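Local coordinates for protein polymerase cofactor VP35 (Reston ebolavirus, PDB 3L2A) that serves as a viral polymerase cofactor and, through its interferon inhibitory domain, probably binds RNA to help the virus evade the interferon antiviral response, at residues K11-I16 with D46-E51; Q33-I38 with Q68-V73. All coordinates share one frame; numbering follows the deposited sequence. Where two conformers were deposited one is given.

Contact 1: residues K11-I16 with D46-E51; sequences KDLKEI and DTIHAE. With ACY (acetic acid), chain C.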
ATOM      1  N   LYS A  11       2.463  12.174   6.851  1.00 21.62           N
ATOM      2  CA  LYS A  11       2.663  11.630   8.198  1.00 23.95           C
ATOM      3  C   LYS A  11       1.306  11.444   8.882  1.00 21.90           C
ATOM      4  O   LYS A  11       1.041  10.401   9.464  1.00 21.70           O
ATOM      5  CB  LYS A  11       3.562  12.576   9.013  1.00 26.06           C
ATOM      6  CG  LYS A  11       3.810  12.143  10.449  1.00 30.57           C
ATOM      7  CD  LYS A  11       4.553  13.232  11.238  1.00 33.66           C
ATOM      8  CE  LYS A  11       4.654  12.858  12.703  1.00 42.94           C
ATOM      9  NZ  LYS A  11       5.447  11.589  12.901  1.00 47.77           N
ATOM     10  N   ASP A  12       0.450  12.462   8.805  1.00 21.16           N
ATOM     11  CA  ASP A  12      -0.858  12.384   9.470  1.00 21.06           C
ATOM     12  C   ASP A  12      -1.801  11.379   8.815  1.00 18.61           C
ATOM     13  O   ASP A  12      -2.568  10.682   9.513  1.00 19.21           O
ATOM     14  CB  ASP A  12      -1.505  13.771   9.570  1.00 22.92           C
ATOM     15  CG  ASP A  12      -0.828  14.656  10.605  1.00 27.01           C
ATOM     16  OD1 ASP A  12       0.102  14.182  11.314  1.00 28.60           O
ATOM     17  OD2 ASP A  12      -1.244  15.827  10.731  1.00 31.42           O
ATOM     18  N   LEU A  13      -1.761  11.281   7.483  1.00 16.89           N
ATOM     19  CA  LEU A  13      -2.579  10.262   6.809  1.00 16.02           C
ATOM     20  C   LEU A  13      -2.161   8.839   7.168  1.00 16.04           C
ATOM     21  O   LEU A  13      -3.012   7.980   7.416  1.00 15.77           O
ATOM     22  CB  LEU A  13      -2.587  10.479   5.289  1.00 16.88           C
ATOM     23  CG  LEU A  13      -3.548   9.570   4.545  1.00 15.44           C
ATOM     24  CD1 LEU A  13      -5.004   9.756   4.985  1.00 16.79           C
ATOM     25  CD2 LEU A  13      -3.371   9.878   3.066  1.00 19.36           C
ATOM     26  N   LYS A  14      -0.849   8.584   7.193  1.00 16.16           N
ATOM     27  CA  LYS A  14      -0.323   7.287   7.627  1.00 18.37           C
ATOM     28  C   LYS A  14      -0.852   6.956   9.024  1.00 19.07           C
ATOM     29  O   LYS A  14      -1.308   5.842   9.284  1.00 19.67           O
ATOM     30  CB  LYS A  14       1.197   7.296   7.600  1.00 20.06           C
ATOM     31  CG  LYS A  14       1.810   5.980   8.086  1.00 24.43           C
ATOM     32  CD  LYS A  14       3.296   6.088   8.246  1.00 32.77           C
ATOM     33  CE  LYS A  14       3.838   4.861   8.949  1.00 37.48           C
ATOM     34  NZ  LYS A  14       5.310   4.738   8.736  1.00 45.50           N
ATOM     35  N   GLU A  15      -0.813   7.938   9.928  1.00 19.36           N
ATOM     36  CA  GLU A  15      -1.237   7.728  11.305  1.00 22.37           C
ATOM     37  C   GLU A  15      -2.708   7.391  11.382  1.00 20.56           C
ATOM     38  O   GLU A  15      -3.082   6.439  12.073  1.00 22.82           O
ATOM     39  CB  GLU A  15      -0.906   8.960  12.148  1.00 23.15           C
ATOM     40  CG  GLU A  15       0.582   9.123  12.386  1.00 29.71           C
ATOM     41  CD  GLU A  15       0.923  10.397  13.178  1.00 31.89           C
ATOM     42  OE1 GLU A  15       0.003  11.211  13.430  1.00 39.23           O
ATOM     43  OE2 GLU A  15       2.113  10.562  13.561  1.00 40.13           O
ATOM     44  N   ILE A  16      -3.550   8.124  10.648  1.00 18.83           N
ATOM     45  CA  ILE A  16      -4.986   7.797  10.574  1.00 20.11           C
ATOM     46  C   ILE A  16      -5.209   6.359  10.067  1.00 18.22           C
ATOM     47  O   ILE A  16      -6.035   5.605  10.603  1.00 20.01           O
ATOM     48  CB  ILE A  16      -5.742   8.785   9.644  1.00 19.81           C
ATOM     49  CG1 ILE A  16      -5.890  10.146  10.345  1.00 23.29           C
ATOM     50  CG2 ILE A  16      -7.117   8.241   9.231  1.00 22.56           C
ATOM     51  CD1 ILE A  16      -6.376  11.258   9.427  1.00 23.80           C
ATOM     52  N   ASP A  46      -4.944  14.314  -0.354  1.00 15.18           N
ATOM     53  CA  ASP A  46      -6.305  14.675   0.061  1.00 15.92           C
ATOM     54  C   ASP A  46      -7.377  13.934  -0.719  1.00 15.18           C
ATOM     55  O   ASP A  46      -8.466  13.663  -0.190  1.00 16.77           O
ATOM     56  CB  ASP A  46      -6.454  16.199  -0.033  1.00 17.01           C
ATOM     57  CG  ASP A  46      -5.524  16.892   0.929  1.00 19.52           C
ATOM     58  OD1 ASP A  46      -5.543  16.506   2.113  1.00 23.58           O
ATOM     59  OD2 ASP A  46      -4.798  17.804   0.512  1.00 25.33           O
ATOM     60  N   THR A  47      -7.069  13.590  -1.968  1.00 13.90           N
ATOM     61  CA  THR A  47      -7.955  12.701  -2.730  1.00 14.38           C
ATOM     62  C   THR A  47      -8.000  11.304  -2.093  1.00 14.71           C
ATOM     63  O   THR A  47      -9.058  10.720  -1.914  1.00 13.87           O
ATOM     64  CB  THR A  47      -7.451  12.603  -4.169  1.00 15.19           C
ATOM     65  OG1 THR A  47      -7.497  13.910  -4.778  1.00 16.57           O
ATOM     66  CG2 THR A  47      -8.317  11.672  -4.995  1.00 16.35           C
ATOM     67  N   ILE A  48      -6.828  10.778  -1.776  1.00 13.16           N
ATOM     68  CA  ILE A  48      -6.725   9.464  -1.117  1.00 12.83           C
ATOM     69  C   ILE A  48      -7.464   9.461   0.242  1.00 13.59           C
ATOM     70  O   ILE A  48      -8.218   8.556   0.557  1.00 14.79           O
ATOM     71  CB  ILE A  48      -5.245   9.120  -0.955  1.00 12.39           C
ATOM     72  CG1 ILE A  48      -4.632   8.835  -2.326  1.00 14.00           C
ATOM     73  CG2 ILE A  48      -5.059   7.925  -0.005  1.00 14.69           C
ATOM     74  CD1 ILE A  48      -3.062   8.828  -2.317  1.00 14.75           C
ATOM     75  N   HIS A  49      -7.263  10.515   1.014  1.00 13.41           N
ATOM     76  CA  HIS A  49      -7.918  10.654   2.313  1.00 14.45           C
ATOM     77  C   HIS A  49      -9.434  10.677   2.142  1.00 14.61           C
ATOM     78  O   HIS A  49     -10.151  10.033   2.900  1.00 15.34           O
ATOM     79  CB  HIS A  49      -7.373  11.907   3.014  1.00 15.55           C
ATOM     80  CG  HIS A  49      -7.959  12.158   4.374  1.00 18.96           C
ATOM     81  ND1 HIS A  49      -8.165  13.432   4.861  1.00 20.67           N
ATOM     82  CD2 HIS A  49      -8.342  11.312   5.360  1.00 19.95           C
ATOM     83  CE1 HIS A  49      -8.674  13.361   6.080  1.00 21.61           C
ATOM     84  NE2 HIS A  49      -8.806  12.085   6.402  1.00 21.59           N
ATOM     85  N   ALA A  50      -9.902  11.399   1.125  1.00 14.75           N
ATOM     86  CA  ALA A  50     -11.347  11.527   0.855  1.00 14.76           C
ATOM     87  C   ALA A  50     -11.933  10.162   0.535  1.00 15.20           C
ATOM     88  O   ALA A  50     -12.991   9.798   1.006  1.00 15.76           O
ATOM     89  CB  ALA A  50     -11.570  12.475  -0.327  1.00 15.65           C
ATOM     90  N   GLU A  51     -11.230   9.422  -0.317  1.00 15.05           N
ATOM     91  CA  GLU A  51     -11.709   8.081  -0.693  1.00 16.15           C
ATOM     92  C   GLU A  51     -11.682   7.110   0.495  1.00 15.35           C
ATOM     93  O   GLU A  51     -12.574   6.254   0.650  1.00 16.82           O
ATOM     94  CB  GLU A  51     -10.862   7.571  -1.851  1.00 17.25           C
ATOM     95  CG  GLU A  51     -11.199   8.298  -3.127  1.00 20.75           C
ATOM     96  CD  GLU A  51     -12.549   7.908  -3.687  1.00 27.45           C
ATOM     97  OE1 GLU A  51     -13.206   6.999  -3.128  1.00 29.59           O
ATOM     98  OE2 GLU A  51     -12.947   8.514  -4.700  1.00 33.62           O
TER
HETATM   99  C   ACY C   2     -10.178   9.640   8.093  1.00 37.86           C
HETATM  100  O   ACY C   2      -9.554   9.468   7.030  1.00 38.65           O
HETATM  101  OXT ACY C   2     -10.214  10.744   8.694  1.00 36.52           O
HETATM  102  CH3 ACY C   2     -10.896   8.428   8.621  1.00 37.38           C
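Leu13 reaches across to helix 45-57 with both of its methyl groups, each for a different partner. CD1 lies against the imidazole of His49, 3.7 Å from CD2 of the ring, and rests on CB of the same residue as well. The other methyl, Leu13 CD2, meets Ile48 CG2 at 4.0 Å, the two side chains crossing at about a right angle. One turn later, Ile16 extends its CD1 to 4.0 Å from NE2 of His49, so that the ring is approached obliquely by two aliphatic tips from helix 10-19. These are two neighbouring helices of the alpha-helical subdomain of the VP35 interferon inhibitory domain; the short segments run nearly parallel, at 19° with their axes 11.0 Å apart, and only side chains bridge the gap. The His49 ring lies alongside helix 10-19, its CG being trans to the backbone N (chi1 -179°), and NE2 donates a nearly straight hydrogen bond (166°) to OXT of an acetic acid molecule, probably from the crystallisation liquor, at 3.0 Å. Ile16 CG2 flanks this small molecule, whose fit is imperfect, the placement of its O atom being doubtful. Further out, Ile8 packs on both Ile16 and His49, and its backbone N is hydrogen-bonded to Asp46 OD1, tying the chain before helix 10-19 to helix 45-57. Deeper in, Cys36 and Leu45 pack on Leu13.

Contact 2: residues Q33-I38 with Q68-V73; sequences QVICKI and QITKRV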
ATOM      1  N   GLN A  33       1.977   2.615   3.547  1.00 15.17           N
ATOM      2  CA  GLN A  33       3.224   3.331   3.219  1.00 16.90           C
ATOM      3  C   GLN A  33       3.364   3.615   1.722  1.00 16.57           C
ATOM      4  O   GLN A  33       3.780   4.718   1.325  1.00 17.51           O
ATOM      5  CB  GLN A  33       4.424   2.537   3.714  1.00 18.08           C
ATOM      6  CG  GLN A  33       4.372   2.326   5.195  1.00 21.49           C
ATOM      7  CD  GLN A  33       5.409   1.324   5.653  1.00 27.56           C
ATOM      8  OE1 GLN A  33       6.579   1.421   5.286  1.00 32.24           O
ATOM      9  NE2 GLN A  33       4.988   0.370   6.472  1.00 28.19           N
ATOM     10  N   VAL A  34       3.006   2.628   0.912  1.00 15.35           N
ATOM     11  CA  VAL A  34       3.097   2.718  -0.549  1.00 15.60           C
ATOM     12  C   VAL A  34       2.142   3.806  -1.033  1.00 15.23           C
ATOM     13  O   VAL A  34       2.515   4.657  -1.833  1.00 15.58           O
ATOM     14  CB  VAL A  34       2.777   1.357  -1.208  1.00 15.76           C
ATOM     15  CG1 VAL A  34       2.515   1.506  -2.726  1.00 17.18           C
ATOM     16  CG2 VAL A  34       3.925   0.303  -0.935  1.00 17.15           C
ATOM     17  N   ILE A  35       0.919   3.782  -0.514  1.00 14.60           N
ATOM     18  CA  ILE A  35      -0.124   4.767  -0.913  1.00 15.00           C
ATOM     19  C   ILE A  35       0.279   6.151  -0.474  1.00 15.45           C
ATOM     20  O   ILE A  35       0.142   7.123  -1.238  1.00 15.78           O
ATOM     21  CB  ILE A  35      -1.469   4.356  -0.285  1.00 15.03           C
ATOM     22  CG1 ILE A  35      -2.021   3.133  -1.050  1.00 16.60           C
ATOM     23  CG2 ILE A  35      -2.479   5.522  -0.256  1.00 16.51           C
ATOM     24  CD1 ILE A  35      -3.315   2.521  -0.389  1.00 17.34           C
ATOM     25  N   CYS A  36       0.757   6.282   0.767  1.00 16.06           N
ATOM     26  CA  CYS A  36       1.130   7.616   1.238  1.00 17.45           C
ATOM     27  C   CYS A  36       2.333   8.204   0.490  1.00 18.14           C
ATOM     28  O   CYS A  36       2.376   9.408   0.254  1.00 18.60           O
ATOM     29  CB  CYS A  36       1.367   7.657   2.748  1.00 17.94           C
ATOM     30  SG  CYS A  36      -0.129   7.439   3.660  1.00 21.50           S
ATOM     31  N   LYS A  37       3.318   7.377   0.164  1.00 17.55           N
ATOM     32  CA  LYS A  37       4.450   7.855  -0.652  1.00 18.98           C
ATOM     33  C   LYS A  37       3.984   8.318  -2.041  1.00 18.21           C
ATOM     34  O   LYS A  37       4.344   9.412  -2.507  1.00 18.97           O
ATOM     35  CB  LYS A  37       5.512   6.752  -0.786  1.00 19.69           C
ATOM     36  CG  LYS A  37       6.712   7.244  -1.564  1.00 23.67           C
ATOM     37  CD  LYS A  37       7.923   6.338  -1.410  1.00 31.17           C
ATOM     38  CE  LYS A  37       9.189   7.109  -1.793  1.00 35.66           C
ATOM     39  NZ  LYS A  37       9.033   7.850  -3.068  1.00 38.26           N
ATOM     40  N   ILE A  38       3.164   7.501  -2.703  1.00 17.44           N
ATOM     41  CA  ILE A  38       2.699   7.854  -4.044  1.00 17.38           C
ATOM     42  C   ILE A  38       1.814   9.119  -3.942  1.00 17.20           C
ATOM     43  O   ILE A  38       1.920  10.053  -4.737  1.00 17.12           O
ATOM     44  CB  ILE A  38       1.971   6.658  -4.699  1.00 18.09           C
ATOM     45  CG1 ILE A  38       3.012   5.616  -5.131  1.00 17.30           C
ATOM     46  CG2 ILE A  38       1.143   7.137  -5.888  1.00 17.60           C
ATOM     47  CD1 ILE A  38       2.421   4.220  -5.319  1.00 20.67           C
ATOM     48  N   GLN A  68      -9.890  -0.336  -2.165  1.00 16.46           N
ATOM     49  CA  GLN A  68     -10.709   0.517  -3.010  1.00 18.20           C
ATOM     50  C   GLN A  68      -9.938   1.737  -3.497  1.00 18.56           C
ATOM     51  O   GLN A  68     -10.098   2.149  -4.650  1.00 19.39           O
ATOM     52  CB  GLN A  68     -12.011   0.876  -2.290  1.00 19.83           C
ATOM     53  CG  GLN A  68     -12.902  -0.353  -2.013  1.00 21.28           C
ATOM     54  CD  GLN A  68     -13.366  -1.115  -3.248  1.00 28.15           C
ATOM     55  OE1 GLN A  68     -12.626  -1.916  -3.828  1.00 32.63           O
ATOM     56  NE2 GLN A  68     -14.631  -0.933  -3.606  1.00 36.42           N
ATOM     57  N   ILE A  69      -9.096   2.305  -2.638  1.00 17.49           N
ATOM     58  CA  ILE A  69      -8.214   3.414  -3.055  1.00 18.59           C
ATOM     59  C   ILE A  69      -7.416   3.016  -4.275  1.00 18.97           C
ATOM     60  O   ILE A  69      -7.356   3.769  -5.261  1.00 19.61           O
ATOM     61  CB  ILE A  69      -7.281   3.910  -1.915  1.00 17.96           C
ATOM     62  CG1 ILE A  69      -8.100   4.664  -0.851  1.00 18.84           C
ATOM     63  CG2 ILE A  69      -6.110   4.774  -2.482  1.00 17.75           C
ATOM     64  CD1 ILE A  69      -7.420   4.770   0.554  1.00 20.01           C
ATOM     65  N   THR A  70      -6.829   1.830  -4.243  1.00 18.73           N
ATOM     66  CA  THR A  70      -5.943   1.392  -5.355  1.00 20.21           C
ATOM     67  C   THR A  70      -6.708   1.240  -6.667  1.00 22.05           C
ATOM     68  O   THR A  70      -6.144   1.436  -7.743  1.00 22.47           O
ATOM     69  CB  THR A  70      -5.175   0.109  -5.045  1.00 20.26           C
ATOM     70  OG1 THR A  70      -6.059  -1.019  -4.976  1.00 22.11           O
ATOM     71  CG2 THR A  70      -4.384   0.261  -3.725  1.00 19.62           C
ATOM     72  N   LYS A  71      -7.998   0.950  -6.546  1.00 22.90           N
ATOM     73  CA  LYS A  71      -8.890   0.758  -7.694  1.00 25.64           C
ATOM     74  C   LYS A  71      -9.555   2.050  -8.197  1.00 26.20           C
ATOM     75  O   LYS A  71      -9.859   2.181  -9.393  1.00 29.14           O
ATOM     76  CB  LYS A  71      -9.973  -0.257  -7.305  1.00 27.19           C
ATOM     77  CG  LYS A  71      -9.414  -1.681  -7.151  1.00 28.59           C
ATOM     78  CD  LYS A  71     -10.341  -2.589  -6.346  1.00 30.67           C
ATOM     79  CE  LYS A  71     -11.693  -2.800  -7.000  1.00 32.74           C
ATOM     80  NZ  LYS A  71     -12.622  -3.515  -6.042  1.00 34.46           N
ATOM     81  N   ARG A  72      -9.804   2.990  -7.298  0.50 25.29           N
ATOM     82  CA  ARG A  72     -10.577   4.169  -7.679  0.50 26.10           C
ATOM     83  C   ARG A  72      -9.679   5.300  -8.167  0.50 24.94           C
ATOM     84  O   ARG A  72     -10.016   5.988  -9.128  0.50 26.49           O
ATOM     85  CB  ARG A  72     -11.469   4.634  -6.528  0.50 26.80           C
ATOM     86  CG  ARG A  72     -12.524   3.613  -6.145  0.50 28.12           C
ATOM     87  CD  ARG A  72     -13.456   4.120  -5.060  0.50 30.74           C
ATOM     88  NE  ARG A  72     -14.364   3.057  -4.634  0.50 31.52           N
ATOM     89  CZ  ARG A  72     -14.946   2.984  -3.443  0.50 32.32           C
ATOM     90  NH1 ARG A  72     -14.742   3.918  -2.522  0.50 31.72           N
ATOM     91  NH2 ARG A  72     -15.750   1.967  -3.178  0.50 34.37           N
ATOM     92  N   VAL A  73      -8.532   5.468  -7.511  1.00 22.50           N
ATOM     93  CA  VAL A  73      -7.704   6.645  -7.709  1.00 21.08           C
ATOM     94  C   VAL A  73      -6.720   6.377  -8.849  1.00 20.12           C
ATOM     95  O   VAL A  73      -5.875   5.487  -8.715  1.00 19.44           O
ATOM     96  CB  VAL A  73      -6.978   7.038  -6.395  1.00 20.19           C
ATOM     97  CG1 VAL A  73      -6.183   8.311  -6.588  1.00 20.38           C
ATOM     98  CG2 VAL A  73      -7.990   7.217  -5.234  1.00 20.55           C
TER
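Ile35 has CG1 anti to its carbonyl carbon (chi1 -74°) and an extended second torsion (chi2 173°), which extends the chain so that CD1 reaches helix 62-72. On the facing helix, Thr70 turns its methyl to the side beside the backbone N (chi1 69°), leaving OG1 between the backbone N and the carbonyl carbon. The hydroxyl there is hydrogen-bonded to the backbone O of Ile67, one turn earlier, so a polar atom of a buried residue is satisfied within its own helix and CG2 remains as the part of Thr70 that meets Ile35.

The contact itself converges on one atom. Ile35 CD1 touches the branch methyl CG2 of Ile69 at 4.2 Å and stands equally far, 4.2 Å, from CG2 of Thr70. The isoleucine pair crosses obliquely, whereas Ile35 meets Thr70 at about a right angle, both methyls lying beside the end of the Ile35 chain rather than ahead of it. No hydrogen bond joins the segments, and the backbones stay well separated, the nearest CA atoms being those of Ile35 and Thr70 at 8.1 Å.

Other parts of the fold fill in around this point. Phe76 of the short helix 75-78 packs on both Ile35 and Ile69, as does Ile48 of helix 45-57, while Ile109 from a loop lies against Thr70. On another side of helix 62-72, Lys71 NZ gives a 2.7 Å hydrogen bond to Gln68 OE1, in the carbonyl plane and on a lone pair. A small aliphatic contact of this kind, surrounded by side chains from several helices, is characteristic of the hydrophobic core of a helical bundle, here the alpha-helical subdomain of the VP35 interferon inhibitory domain.

Overall arrangement
Both contacts are largely buried and join helices of one bundle, but they share no helix: contact 1 pairs helices 10-19 and 45-57, contact 2 helices 27-41 and 62-72, and the segments alternate along the chain. Their centres lie about 10 Å apart. Contact 2 sits nearer the middle of the molecule, about 6 Å from its centre against about 12 Å for contact 1. Its three touching residues are all buried and purely aliphatic across the helices; contact 1 reaches toward the surface at the partly exposed Ile16 and adds an imidazole that engages a bound acetic acid molecule. The two meet where Ile48 CG2 packs 3.5 Å from Ile35 CG2.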